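Local coordinates for protein glycosyltransferase (Streptomyces halstedii, PDB 3WAD) that belongs to the GT-B glycosyltransferases, built from two Rossmann-like domains facing each other across a cleft, at residues 307-321 / 328-341. Residues are numbered along the deposited sequence; the frame is centred on the assembly and turned at random.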
loop_
_atom_site.group_PDB
_atom_site.type_symbol
_atom_site.label_atom_id
_atom_site.label_comp_id
_atom_site.label_asym_id
_atom_site.label_seq_id
_atom_site.Cartn_x
_atom_site.Cartn_y
_atom_site.Cartn_z
ATOM N N LEU B 307 14.254 -6.800 -5.457
ATOM C CA LEU B 307 15.524 -6.095 -5.502
ATOM C C LEU B 307 15.876 -5.471 -4.168
ATOM O O LEU B 307 17.030 -5.421 -3.781
ATOM C CB LEU B 307 15.457 -4.962 -6.531
ATOM C CG LEU B 307 16.081 -5.155 -7.909
ATOM C CD1 LEU B 307 16.544 -6.588 -8.216
ATOM C CD2 LEU B 307 15.178 -4.585 -8.979
ATOM N N HIS B 308 14.866 -4.934 -3.477
ATOM C CA HIS B 308 15.134 -4.280 -2.211
ATOM C C HIS B 308 15.542 -5.330 -1.224
ATOM O O HIS B 308 16.218 -4.981 -0.314
ATOM C CB HIS B 308 13.912 -3.537 -1.698
ATOM C CG HIS B 308 12.679 -4.387 -1.660
ATOM N ND1 HIS B 308 12.166 -4.916 -0.493
ATOM C CD2 HIS B 308 11.864 -4.805 -2.658
ATOM C CE1 HIS B 308 11.084 -5.634 -0.775
ATOM N NE2 HIS B 308 10.880 -5.578 -2.084
ATOM N N ALA B 309 15.190 -6.622 -1.379
ATOM C CA ALA B 309 15.774 -7.631 -0.394
ATOM C C ALA B 309 17.154 -8.098 -0.800
ATOM O O ALA B 309 18.026 -8.337 0.068
ATOM C CB ALA B 309 14.891 -8.847 -0.165
ATOM N N LEU B 310 17.345 -8.171 -2.121
ATOM C CA LEU B 310 18.609 -8.622 -2.731
ATOM C C LEU B 310 19.715 -7.536 -2.715
ATOM O O LEU B 310 20.829 -7.791 -2.263
ATOM C CB LEU B 310 18.362 -9.131 -4.190
ATOM C CG LEU B 310 19.591 -9.687 -4.949
ATOM C CD1 LEU B 310 20.268 -10.886 -4.259
ATOM C CD2 LEU B 310 19.147 -10.085 -6.370
ATOM N N LEU B 311 19.431 -6.353 -3.242
ATOM C CA LEU B 311 20.512 -5.403 -3.497
ATOM C C LEU B 311 21.385 -4.990 -2.296
ATOM O O LEU B 311 22.526 -4.674 -2.503
ATOM C CB LEU B 311 20.033 -4.159 -4.261
ATOM C CG LEU B 311 19.649 -4.387 -5.714
ATOM C CD1 LEU B 311 19.205 -3.081 -6.211
ATOM C CD2 LEU B 311 20.868 -4.919 -6.547
ATOM N N PRO B 312 20.846 -4.935 -1.045
ATOM C CA PRO B 312 21.745 -4.602 0.117
ATOM C C PRO B 312 22.995 -5.501 0.257
ATOM O O PRO B 312 24.001 -5.107 0.870
ATOM C CB PRO B 312 20.828 -4.798 1.313
ATOM C CG PRO B 312 19.458 -4.435 0.741
ATOM C CD PRO B 312 19.450 -5.106 -0.590
ATOM N N SER B 313 22.929 -6.704 -0.288
ATOM C CA SER B 313 24.066 -7.583 -0.260
ATOM C C SER B 313 24.832 -7.682 -1.606
ATOM O O SER B 313 25.656 -8.559 -1.744
ATOM C CB SER B 313 23.600 -8.977 0.190
ATOM O OG SER B 313 22.784 -9.597 -0.792
ATOM N N CYS B 314 24.585 -6.804 -2.588
ATOM C CA CYS B 314 25.185 -7.022 -3.940
ATOM C C CYS B 314 26.296 -6.058 -4.203
ATOM O O CYS B 314 26.131 -4.900 -3.914
ATOM C CB CYS B 314 24.183 -6.834 -5.081
ATOM S SG CYS B 314 23.073 -8.200 -5.181
ATOM N N ALA B 315 27.380 -6.513 -4.817
ATOM C CA ALA B 315 28.452 -5.586 -5.234
ATOM C C ALA B 315 28.124 -4.957 -6.590
ATOM O O ALA B 315 28.734 -3.968 -6.963
ATOM C CB ALA B 315 29.858 -6.316 -5.300
ATOM N N ALA B 316 27.198 -5.535 -7.356
ATOM C CA ALA B 316 26.897 -4.954 -8.675
ATOM C C ALA B 316 25.539 -5.400 -9.177
ATOM O O ALA B 316 25.047 -6.457 -8.767
ATOM C CB ALA B 316 28.001 -5.303 -9.679
ATOM N N ILE B 317 24.937 -4.620 -10.064
ATOM C CA ILE B 317 23.746 -5.109 -10.767
ATOM C C ILE B 317 23.955 -4.796 -12.228
ATOM O O ILE B 317 24.376 -3.701 -12.594
ATOM C CB ILE B 317 22.417 -4.430 -10.253
ATOM C CG1 ILE B 317 21.180 -4.974 -11.008
ATOM C CG2 ILE B 317 22.567 -2.925 -10.288
ATOM C CD1 ILE B 317 19.887 -4.805 -10.222
ATOM N N VAL B 318 23.633 -5.771 -13.045
ATOM C CA VAL B 318 23.761 -5.697 -14.510
ATOM C C VAL B 318 22.370 -5.638 -15.032
ATOM O O VAL B 318 21.610 -6.596 -14.793
ATOM C CB VAL B 318 24.450 -7.019 -15.049
ATOM C CG1 VAL B 318 24.697 -6.942 -16.549
ATOM C CG2 VAL B 318 25.773 -7.256 -14.318
ATOM N N HIS B 319 22.013 -4.578 -15.767
ATOM C CA HIS B 319 20.614 -4.463 -16.167
ATOM C C HIS B 319 20.439 -3.534 -17.393
ATOM O O HIS B 319 21.431 -2.980 -17.917
ATOM C CB HIS B 319 19.773 -4.027 -14.928
ATOM C CG HIS B 319 19.962 -2.596 -14.546
ATOM N ND1 HIS B 319 21.086 -2.131 -13.900
ATOM C CD2 HIS B 319 19.201 -1.511 -14.803
ATOM C CE1 HIS B 319 20.975 -0.826 -13.717
ATOM N NE2 HIS B 319 19.843 -0.425 -14.258
ATOM N N HIS B 320 19.207 -3.373 -17.881
ATOM C CA HIS B 320 19.014 -2.594 -19.108
ATOM C C HIS B 320 18.800 -1.093 -18.927
ATOM O O HIS B 320 18.526 -0.370 -19.938
ATOM C CB HIS B 320 17.918 -3.175 -19.944
ATOM C CG HIS B 320 16.564 -2.805 -19.465
ATOM N ND1 HIS B 320 15.952 -3.442 -18.402
ATOM C CD2 HIS B 320 15.695 -1.845 -19.891
ATOM C CE1 HIS B 320 14.753 -2.906 -18.212
ATOM N NE2 HIS B 320 14.573 -1.936 -19.103
ATOM N N GLY B 321 18.970 -0.611 -17.684
ATOM C CA GLY B 321 18.981 0.830 -17.416
ATOM C C GLY B 321 17.616 1.521 -17.210
ATOM O O GLY B 321 17.540 2.762 -17.243
ATOM N N ASN B 328 16.472 1.507 -7.697
ATOM C CA ASN B 328 16.915 0.591 -6.657
ATOM C C ASN B 328 18.465 0.616 -6.482
ATOM O O ASN B 328 18.984 0.626 -5.326
ATOM C CB ASN B 328 16.454 -0.845 -6.986
ATOM C CG ASN B 328 15.063 -1.135 -6.534
ATOM O OD1 ASN B 328 14.834 -1.410 -5.380
ATOM N ND2 ASN B 328 14.116 -1.090 -7.457
ATOM N N ALA B 329 19.208 0.725 -7.591
ATOM C CA ALA B 329 20.687 0.760 -7.453
ATOM C C ALA B 329 21.087 2.104 -6.803
ATOM O O ALA B 329 22.079 2.158 -6.048
ATOM C CB ALA B 329 21.382 0.653 -8.796
ATOM N N ILE B 330 20.339 3.161 -7.134
ATOM C CA ILE B 330 20.569 4.476 -6.469
ATOM C C ILE B 330 20.339 4.359 -4.968
ATOM O O ILE B 330 21.215 4.745 -4.160
ATOM C CB ILE B 330 19.687 5.574 -7.026
ATOM C CG1 ILE B 330 20.113 5.901 -8.447
ATOM C CG2 ILE B 330 19.784 6.899 -6.148
ATOM C CD1 ILE B 330 19.432 7.065 -8.939
ATOM N N ARG B 331 19.174 3.825 -4.584
ATOM C CA ARG B 331 18.776 3.789 -3.196
ATOM C C ARG B 331 19.690 2.885 -2.337
ATOM O O ARG B 331 19.979 3.192 -1.178
ATOM C CB ARG B 331 17.301 3.351 -3.075
ATOM C CG ARG B 331 16.832 3.058 -1.687
ATOM C CD ARG B 331 15.394 2.615 -1.695
ATOM N NE ARG B 331 14.844 2.622 -0.347
ATOM C CZ ARG B 331 13.646 2.130 -0.012
ATOM N NH1 ARG B 331 12.861 1.537 -0.941
ATOM N NH2 ARG B 331 13.254 2.183 1.269
ATOM N N TYR B 332 20.135 1.760 -2.904
ATOM C CA TYR B 332 21.005 0.840 -2.190
ATOM C C TYR B 332 22.521 1.112 -2.485
ATOM O O TYR B 332 23.375 0.416 -1.956
ATOM C CB TYR B 332 20.567 -0.648 -2.391
ATOM C CG TYR B 332 19.156 -0.820 -1.854
ATOM C CD1 TYR B 332 18.899 -0.746 -0.449
ATOM C CD2 TYR B 332 18.066 -0.889 -2.728
ATOM C CE1 TYR B 332 17.577 -0.790 0.052
ATOM C CE2 TYR B 332 16.758 -0.971 -2.242
ATOM C CZ TYR B 332 16.522 -0.901 -0.866
ATOM O OH TYR B 332 15.259 -0.982 -0.416
ATOM N N GLY B 333 22.845 2.117 -3.296
ATOM C CA GLY B 333 24.287 2.518 -3.481
ATOM C C GLY B 333 25.098 1.442 -4.229
ATOM O O GLY B 333 26.226 1.070 -3.835
ATOM N N VAL B 334 24.523 0.890 -5.301
ATOM C CA VAL B 334 25.107 -0.322 -5.888
ATOM C C VAL B 334 25.625 0.040 -7.278
ATOM O O VAL B 334 24.882 0.583 -8.077
ATOM C CB VAL B 334 24.068 -1.534 -5.942
ATOM C CG1 VAL B 334 24.684 -2.789 -6.578
ATOM C CG2 VAL B 334 23.550 -1.906 -4.512
ATOM N N PRO B 335 26.898 -0.268 -7.572
ATOM C CA PRO B 335 27.402 -0.027 -8.924
ATOM C C PRO B 335 26.630 -0.814 -9.978
ATOM O O PRO B 335 26.084 -1.886 -9.706
ATOM C CB PRO B 335 28.831 -0.539 -8.866
ATOM C CG PRO B 335 29.213 -0.507 -7.443
ATOM C CD PRO B 335 27.929 -0.868 -6.704
ATOM N N GLN B 336 26.622 -0.272 -11.186
ATOM C CA GLN B 336 25.795 -0.750 -12.264
ATOM C C GLN B 336 26.624 -1.144 -13.488
ATOM O O GLN B 336 27.585 -0.464 -13.843
ATOM C CB GLN B 336 24.797 0.353 -12.665
ATOM C CG GLN B 336 23.829 0.665 -11.603
ATOM C CD GLN B 336 22.915 1.821 -11.997
ATOM O OE1 GLN B 336 22.056 1.672 -12.835
ATOM N NE2 GLN B 336 23.147 2.982 -11.433
ATOM N N LEU B 337 26.220 -2.229 -14.149
ATOM C CA LEU B 337 26.620 -2.433 -15.512
ATOM C C LEU B 337 25.350 -2.337 -16.333
ATOM O O LEU B 337 24.404 -3.098 -16.116
ATOM C CB LEU B 337 27.415 -3.766 -15.650
ATOM C CG LEU B 337 27.773 -4.507 -16.933
ATOM C CD1 LEU B 337 27.891 -3.656 -18.144
ATOM C CD2 LEU B 337 28.945 -5.554 -16.723
ATOM N N ILE B 338 25.312 -1.336 -17.194
ATOM C CA ILE B 338 24.100 -0.974 -17.931
ATOM C C ILE B 338 24.266 -1.397 -19.357
ATOM O O ILE B 338 25.242 -1.049 -19.989
ATOM C CB ILE B 338 23.782 0.586 -17.819
ATOM C CG1 ILE B 338 23.644 0.991 -16.348
ATOM C CG2 ILE B 338 22.441 0.943 -18.540
ATOM C CD1 ILE B 338 23.798 2.495 -16.063
ATOM N N VAL B 339 23.342 -2.188 -19.851
ATOM C CA VAL B 339 23.266 -2.474 -21.254
ATOM C C VAL B 339 21.986 -1.748 -21.771
ATOM O O VAL B 339 20.903 -2.336 -21.765
ATOM C CB VAL B 339 23.192 -4.004 -21.526
ATOM C CG1 VAL B 339 22.999 -4.304 -23.059
ATOM C CG2 VAL B 339 24.453 -4.698 -21.052
ATOM N N PRO B 340 22.109 -0.472 -22.225
ATOM C CA PRO B 340 20.848 0.307 -22.345
ATOM C C PRO B 340 19.870 -0.219 -23.384
ATOM O O PRO B 340 20.229 -0.607 -24.488
ATOM C CB PRO B 340 21.296 1.725 -22.712
ATOM C CG PRO B 340 22.810 1.812 -22.407
ATOM C CD PRO B 340 23.326 0.373 -22.265
ATOM N N ASN B 341 18.612 -0.237 -22.997
ATOM C CA ASN B 341 17.586 -0.453 -23.931
ATOM C C ASN B 341 17.291 0.939 -24.521
ATOM O O ASN B 341 18.001 1.887 -24.240
ATOM C CB ASN B 341 16.398 -1.090 -23.222
ATOM C CG ASN B 341 15.422 -1.704 -24.188
ATOM O OD1 ASN B 341 14.725 -2.630 -23.815
ATOM N ND2 ASN B 341 15.357 -1.187 -25.456
#
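The Tyr332 ring carries Pro312 over one face with its CD, its CG 3.9 Å from Tyr332 CD1, and CG of Arg331 over the centre of the other. Asn328 OD1 lies in the ring plane at the edge, while His308 CA and CB approach obliquely. This packing sets helix 307-310 and the 311-312 turn against the end of the connecting helix in a beta-alpha-beta unit of the Rossmann-like C-terminal half of a GT-B glycosyltransferase: strand 314-319, helix 323-332, strand 336-338. CG of Tyr332 stands opposite the carbonyl carbon (chi1 -61°), which carries the ring across the 307-312 turns and its OH to Glu30 of the second subunit. Leu311 wedges in alongside, its CD1 3.6 Å from Asn328 CB; Asn328 ND2 donates to Gly324 O and Asn230 OD1.

After the Schellman motif at Gly333, Val334 plugs the corner between helix and strand: CG1 sits 3.7 Å from Ala316 CA, and CG2 comes 3.6 Å from Leu311 O. The two strands run parallel, their axes 13° apart. Ile317 N donates to Pro335 O and its O accepts from Leu337 N; His319 N reaches Leu337 O at 2.8 Å, and His319 O takes Val339 N nearly head-on. Val318 and Leu337 share the face where Leu337 meets Gln375 of helix 369-381. On the other face, Ile317 CG2 touches Ala329 CB of the connecting helix at 4.1 Å, and Gln336 and Ile338 pack on helix 346-355. There Gln336 CG and Ile317 O lie in plane at the edge of the His319 ring, whose buried ND1 has no partner in the model. The His320 ring turns its CD2 edge to Asn341 CB (3.5 Å), and Asn341 N donates to a lone pair of His320 O at 3.1 Å.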